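Local structure of esterase A (Caulobacter crescentus, 5GKV) at residues 159-162 / 163-167; 186-189 / 190-194. The protein probably hydrolyses ester substrates, being a homologue of penicillin-binding proteins that belongs to the serine beta-lactamase family. All coordinates share one frame; numbering follows the deposited sequence.

Interaction 1: 159-162 / 163-167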
ATOM      1  N   PRO A 159      18.810 -15.451  -0.698  1.00 21.29           N
ATOM      2  CA  PRO A 159      18.696 -13.988  -0.749  1.00 20.19           C
ATOM      3  C   PRO A 159      19.662 -13.363  -1.743  1.00 19.57           C
ATOM      4  O   PRO A 159      20.803 -13.805  -1.902  1.00 19.57           O
ATOM      5  CB  PRO A 159      19.042 -13.550   0.678  1.00 19.70           C
ATOM      6  CG  PRO A 159      18.864 -14.775   1.526  1.00 24.75           C
ATOM      7  CD  PRO A 159      19.110 -15.958   0.652  1.00 26.08           C
ATOM      8  N   LEU A 160      19.207 -12.279  -2.362  1.00 19.90           N
ATOM      9  CA  LEU A 160      19.993 -11.551  -3.354  1.00 18.22           C
ATOM     10  C   LEU A 160      20.959 -10.545  -2.742  1.00 16.29           C
ATOM     11  O   LEU A 160      21.759  -9.967  -3.484  1.00 16.78           O
ATOM     12  CB  LEU A 160      19.053 -10.823  -4.327  1.00 17.27           C
ATOM     13  CG  LEU A 160      18.180 -11.707  -5.220  1.00 17.40           C
ATOM     14  CD1 LEU A 160      16.950 -10.914  -5.683  1.00 25.43           C
ATOM     15  CD2 LEU A 160      18.990 -12.182  -6.417  1.00 18.14           C
ATOM     16  N   PHE A 161      20.876 -10.282  -1.444  1.00 15.70           N
ATOM     17  CA  PHE A 161      21.724  -9.304  -0.773  1.00 17.80           C
ATOM     18  C   PHE A 161      21.612  -9.525   0.743  1.00 18.78           C
ATOM     19  O   PHE A 161      20.694 -10.216   1.205  1.00 21.84           O
ATOM     20  CB  PHE A 161      21.351  -7.855  -1.161  1.00 18.79           C
ATOM     21  CG  PHE A 161      19.877  -7.524  -1.025  1.00 18.50           C
ATOM     22  CD1 PHE A 161      19.358  -7.080   0.185  1.00 17.91           C
ATOM     23  CD2 PHE A 161      19.033  -7.629  -2.123  1.00 17.00           C
ATOM     24  CE1 PHE A 161      17.987  -6.756   0.308  1.00 18.79           C
ATOM     25  CE2 PHE A 161      17.660  -7.304  -2.026  1.00 19.74           C
ATOM     26  CZ  PHE A 161      17.145  -6.864  -0.808  1.00 18.79           C
ATOM     27  N   PRO A 162      22.548  -8.983   1.521  1.00 16.25           N
ATOM     28  CA  PRO A 162      22.601  -9.322   2.946  1.00 22.43           C
ATOM     29  C   PRO A 162      21.567  -8.562   3.756  1.00 23.09           C
ATOM     30  O   PRO A 162      21.158  -7.448   3.404  1.00 20.45           O
ATOM     31  CB  PRO A 162      24.018  -8.900   3.362  1.00 21.82           C
ATOM     32  CG  PRO A 162      24.768  -8.693   2.112  1.00 21.15           C
ATOM     33  CD  PRO A 162      23.771  -8.277   1.088  1.00 17.76           C
ATOM     34  N   ILE A 163      21.149  -9.199   4.855  1.00 23.29           N
ATOM     35  CA  ILE A 163      20.368  -8.511   5.873  1.00 22.74           C
ATOM     36  C   ILE A 163      21.156  -7.313   6.388  1.00 25.42           C
ATOM     37  O   ILE A 163      22.381  -7.389   6.576  1.00 25.57           O
ATOM     38  CB  ILE A 163      20.030  -9.465   7.032  1.00 23.55           C
ATOM     39  CG1 ILE A 163      19.111 -10.617   6.588  1.00 24.44           C
ATOM     40  CG2 ILE A 163      19.409  -8.679   8.180  1.00 20.47           C
ATOM     41  CD1 ILE A 163      17.637 -10.204   6.425  1.00 22.77           C
ATOM     42  N   GLY A 164      20.453  -6.200   6.624  1.00 23.44           N
ATOM     43  CA  GLY A 164      21.057  -5.027   7.236  1.00 20.98           C
ATOM     44  C   GLY A 164      22.095  -4.335   6.379  1.00 26.95           C
ATOM     45  O   GLY A 164      23.005  -3.689   6.912  1.00 23.87           O
ATOM     46  N   SER A 165      21.999  -4.470   5.061  1.00 24.01           N
ATOM     47  CA  SER A 165      22.897  -3.756   4.167  1.00 20.75           C
ATOM     48  C   SER A 165      22.134  -2.567   3.604  1.00 25.04           C
ATOM     49  O   SER A 165      22.256  -1.447   4.112  1.00 24.36           O
ATOM     50  CB  SER A 165      23.427  -4.681   3.062  1.00 21.39           C
ATOM     51  OG  SER A 165      22.382  -5.282   2.302  1.00 19.09           O
ATOM     52  N   ALA A 166      21.339  -2.801   2.565  1.00 24.07           N
ATOM     53  CA  ALA A 166      20.381  -1.820   2.083  1.00 23.04           C
ATOM     54  C   ALA A 166      19.057  -2.529   1.828  1.00 23.85           C
ATOM     55  O   ALA A 166      19.030  -3.713   1.468  1.00 18.51           O
ATOM     56  CB  ALA A 166      20.877  -1.108   0.810  1.00 24.03           C
ATOM     57  N   SER A 167      17.955  -1.814   2.052  1.00 20.41           N
ATOM     58  CA  SER A 167      16.666  -2.367   1.658  1.00 17.74           C
ATOM     59  C   SER A 167      16.615  -2.502   0.140  1.00 19.80           C
ATOM     60  O   SER A 167      17.251  -1.743  -0.601  1.00 18.91           O
ATOM     61  CB  SER A 167      15.511  -1.485   2.163  1.00 20.10           C
ATOM     62  OG  SER A 167      15.617  -0.170   1.631  1.00 20.78           O
TER
HETATM   63  O   HOH W   1      19.309  -5.420   3.785  1.00 22.99           O
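P162 and S165 are the two ends of a type II beta turn, with I163 and G164 at its corners. The assignment rests on the corner torsions: I163 takes the polyproline-like region (psi 140°), whereas G164 has a positive phi of 67°, which favours glycine there. The turn reverses the irregular chain in the loop between helices 147-156 and 173-186.

Its mouth is closed by a side chain and a water. S165 OG, held between its own backbone N and carbonyl carbon (chi1 57°), swings back over the turn and donates to P162 O at 2.7 Å, tilted from the carbonyl plane. The same swing sets S165 OG 3.5 Å from P162 CD, so the hydroxyl also touches the proline ring. Water 1 donates to P162 O at 2.8 Å. It accepts from S165 N at 3.1 Å, and so bridges the two backbone groups that close the turn. Its other proton goes to A166 O at 2.9 Å. P162 O is thus gripped twice, and the water extends the closure by one residue.

F161 flanks this site, its ring also touching S133 and L310. Beyond the turn, S167 OG is hydrogen-bonded to D309. The F161 ring meets A166 O obliquely, F161 CE1 lying 3.4 Å from it, and presents its edge to water 1, which sits in the ring plane 4.0 Å from F161 CD1.

Interaction 2: 186-189 / 190-194; sequences DGRT and MGTAL
T189 meets the first turn of the helix that follows it through both its backbone and its side chain. A193 N donates to T189 O at 3.0 Å, and the N-H...O angle of 175° makes this a nearly straight bond. T192 N donates to T189 OG1 at 3.1 Å, with more bend (154°). A chi1 of 67° places that hydroxyl between the backbone N and the carbonyl carbon of T189, facing the start of the helix, and there T192 OG1 also approaches T189 OG1 to 2.9 Å.

Next to this, the guanidinium of R188 lies flat over A193: the methyl carbon CB sits under the centre of one face, 3.5 Å from R188 CZ.

The T192 N to T189 OG1 bond, made by the residue just before the helix, marks T189 as the N-cap of helix 190-202. The preceding helix, 173-186, ends at D186, and G187 leaves it with positive phi, at backbone angles that call for glycine.

D186 meets the guanidinium at its edge, in plane, and takes it side-on. R188 NE donates to D186 OD1 at 2.8 Å and R188 NH2 to D186 OD2 at 2.9 Å, each oxygen using its syn lone pair. The anti lone pair of D186 OD1 accepts from R188 N at 2.9 Å, forming an Asx turn, so D186 OD1 ties the backbone N of R188 to its side-chain NE. From the helix, E196 forms a salt bridge with R188 NH1, and D197 with R188 NH2.

On the capping side, E260 hydrogen-bonds T189 OG1 and accepts from G191 N. The side chain of M190 packs against helix 82-95 through A86, L89 and I90, and against helix 173-186 through A178 and F182.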
ATOM      1  N   ASP A 186      -2.611 -16.385  12.018  1.00 23.31           N
ATOM      2  CA  ASP A 186      -4.018 -16.098  12.263  1.00 26.59           C
ATOM      3  C   ASP A 186      -4.903 -17.275  11.870  1.00 26.19           C
ATOM      4  O   ASP A 186      -5.894 -17.566  12.548  1.00 27.26           O
ATOM      5  CB  ASP A 186      -4.436 -14.832  11.498  1.00 22.48           C
ATOM      6  CG  ASP A 186      -5.933 -14.574  11.570  1.00 26.06           C
ATOM      7  OD1 ASP A 186      -6.702 -15.280  10.882  1.00 24.76           O
ATOM      8  OD2 ASP A 186      -6.334 -13.653  12.314  1.00 26.47           O
ATOM      9  N   GLY A 187      -4.578 -17.953  10.775  1.00 24.21           N
ATOM     10  CA  GLY A 187      -5.452 -19.004  10.289  1.00 25.68           C
ATOM     11  C   GLY A 187      -6.204 -18.638   9.023  1.00 26.01           C
ATOM     12  O   GLY A 187      -6.391 -19.478   8.136  1.00 29.51           O
ATOM     13  N   ARG A 188      -6.635 -17.385   8.925  1.00 22.12           N
ATOM     14  CA  ARG A 188      -7.361 -16.877   7.770  1.00 20.98           C
ATOM     15  C   ARG A 188      -6.401 -16.160   6.818  1.00 24.23           C
ATOM     16  O   ARG A 188      -5.307 -15.745   7.200  1.00 23.04           O
ATOM     17  CB  ARG A 188      -8.456 -15.896   8.207  1.00 21.12           C
ATOM     18  CG  ARG A 188      -9.487 -16.440   9.204  1.00 29.46           C
ATOM     19  CD  ARG A 188     -10.276 -15.304   9.870  1.00 25.81           C
ATOM     20  NE  ARG A 188      -9.423 -14.462  10.709  1.00 23.53           N
ATOM     21  CZ  ARG A 188      -9.828 -13.339  11.293  1.00 22.46           C
ATOM     22  NH1 ARG A 188     -11.074 -12.921  11.121  1.00 27.83           N
ATOM     23  NH2 ARG A 188      -8.992 -12.634  12.043  1.00 26.37           N
ATOM     24  N   THR A 189      -6.833 -15.995   5.571  1.00 22.35           N
ATOM     25  CA  THR A 189      -6.074 -15.130   4.674  1.00 23.80           C
ATOM     26  C   THR A 189      -6.167 -13.683   5.148  1.00 20.81           C
ATOM     27  O   THR A 189      -7.071 -13.312   5.902  1.00 19.81           O
ATOM     28  CB  THR A 189      -6.595 -15.217   3.240  1.00 22.01           C
ATOM     29  OG1 THR A 189      -7.917 -14.657   3.176  1.00 21.99           O
ATOM     30  CG2 THR A 189      -6.591 -16.655   2.723  1.00 27.29           C
ATOM     31  N   MET A 190      -5.238 -12.844   4.672  1.00 17.52           N
ATOM     32  CA  MET A 190      -5.321 -11.428   5.015  1.00 18.05           C
ATOM     33  C   MET A 190      -6.646 -10.825   4.563  1.00 17.82           C
ATOM     34  O   MET A 190      -7.273 -10.064   5.306  1.00 17.40           O
ATOM     35  CB  MET A 190      -4.160 -10.648   4.396  1.00 19.27           C
ATOM     36  CG  MET A 190      -2.897 -10.694   5.211  1.00 20.41           C
ATOM     37  SD  MET A 190      -1.680  -9.559   4.521  1.00 19.52           S
ATOM     38  CE  MET A 190      -0.510  -9.557   5.862  1.00 17.05           C
ATOM     39  N   GLY A 191      -7.078 -11.136   3.339  1.00 18.42           N
ATOM     40  CA  GLY A 191      -8.281 -10.502   2.822  1.00 17.57           C
ATOM     41  C   GLY A 191      -9.509 -10.901   3.617  1.00 20.79           C
ATOM     42  O   GLY A 191     -10.405 -10.088   3.841  1.00 18.60           O
ATOM     43  N   THR A 192      -9.551 -12.153   4.077  1.00 19.56           N
ATOM     44  CA  THR A 192     -10.697 -12.620   4.859  1.00 22.48           C
ATOM     45  C   THR A 192     -10.718 -11.971   6.232  1.00 19.84           C
ATOM     46  O   THR A 192     -11.762 -11.485   6.687  1.00 21.33           O
ATOM     47  CB  THR A 192     -10.664 -14.140   5.002  1.00 22.83           C
ATOM     48  OG1 THR A 192     -10.776 -14.738   3.709  1.00 23.99           O
ATOM     49  CG2 THR A 192     -11.835 -14.601   5.884  1.00 22.07           C
ATOM     50  N   ALA A 193      -9.571 -11.950   6.908  1.00 19.74           N
ATOM     51  CA  ALA A 193      -9.508 -11.296   8.208  1.00 18.86           C
ATOM     52  C   ALA A 193      -9.805  -9.808   8.088  1.00 20.72           C
ATOM     53  O   ALA A 193     -10.531  -9.249   8.918  1.00 20.16           O
ATOM     54  CB  ALA A 193      -8.144 -11.517   8.846  1.00 19.82           C
ATOM     55  N   LEU A 194      -9.240  -9.148   7.069  1.00 17.87           N
ATOM     56  CA  LEU A 194      -9.530  -7.732   6.853  1.00 18.29           C
ATOM     57  C   LEU A 194     -11.031  -7.497   6.743  1.00 18.23           C
ATOM     58  O   LEU A 194     -11.577  -6.573   7.359  1.00 17.23           O
ATOM     59  CB  LEU A 194      -8.828  -7.229   5.586  1.00 17.72           C
ATOM     60  CG  LEU A 194      -9.213  -5.806   5.138  1.00 17.30           C
ATOM     61  CD1 LEU A 194      -8.735  -4.743   6.119  1.00 16.77           C
ATOM     62  CD2 LEU A 194      -8.692  -5.511   3.722  1.00 18.20           C
TER

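How the interactions relate
Interaction 1 comes first along the chain and closes before interaction 2 opens; helix 173-186 lies between them. The 159-167 loop leads toward the start of that helix, while 186-194 begins on its last residue and turns into helix 190-202. Their centres are 29 Å apart and their nearest atoms about 18 Å, so the water-bridged turn and the helix start are independent local features of the beta-lactamase-like fold. Neither lies on the seven-stranded antiparallel beta-sheet. Interaction 1 is at the surface, its centre about 22 Å from that of the chain. Interaction 2, its centre about 17 Å from the same point, is partly buried and joins helix 190-202 to helices 173-186 and 82-95.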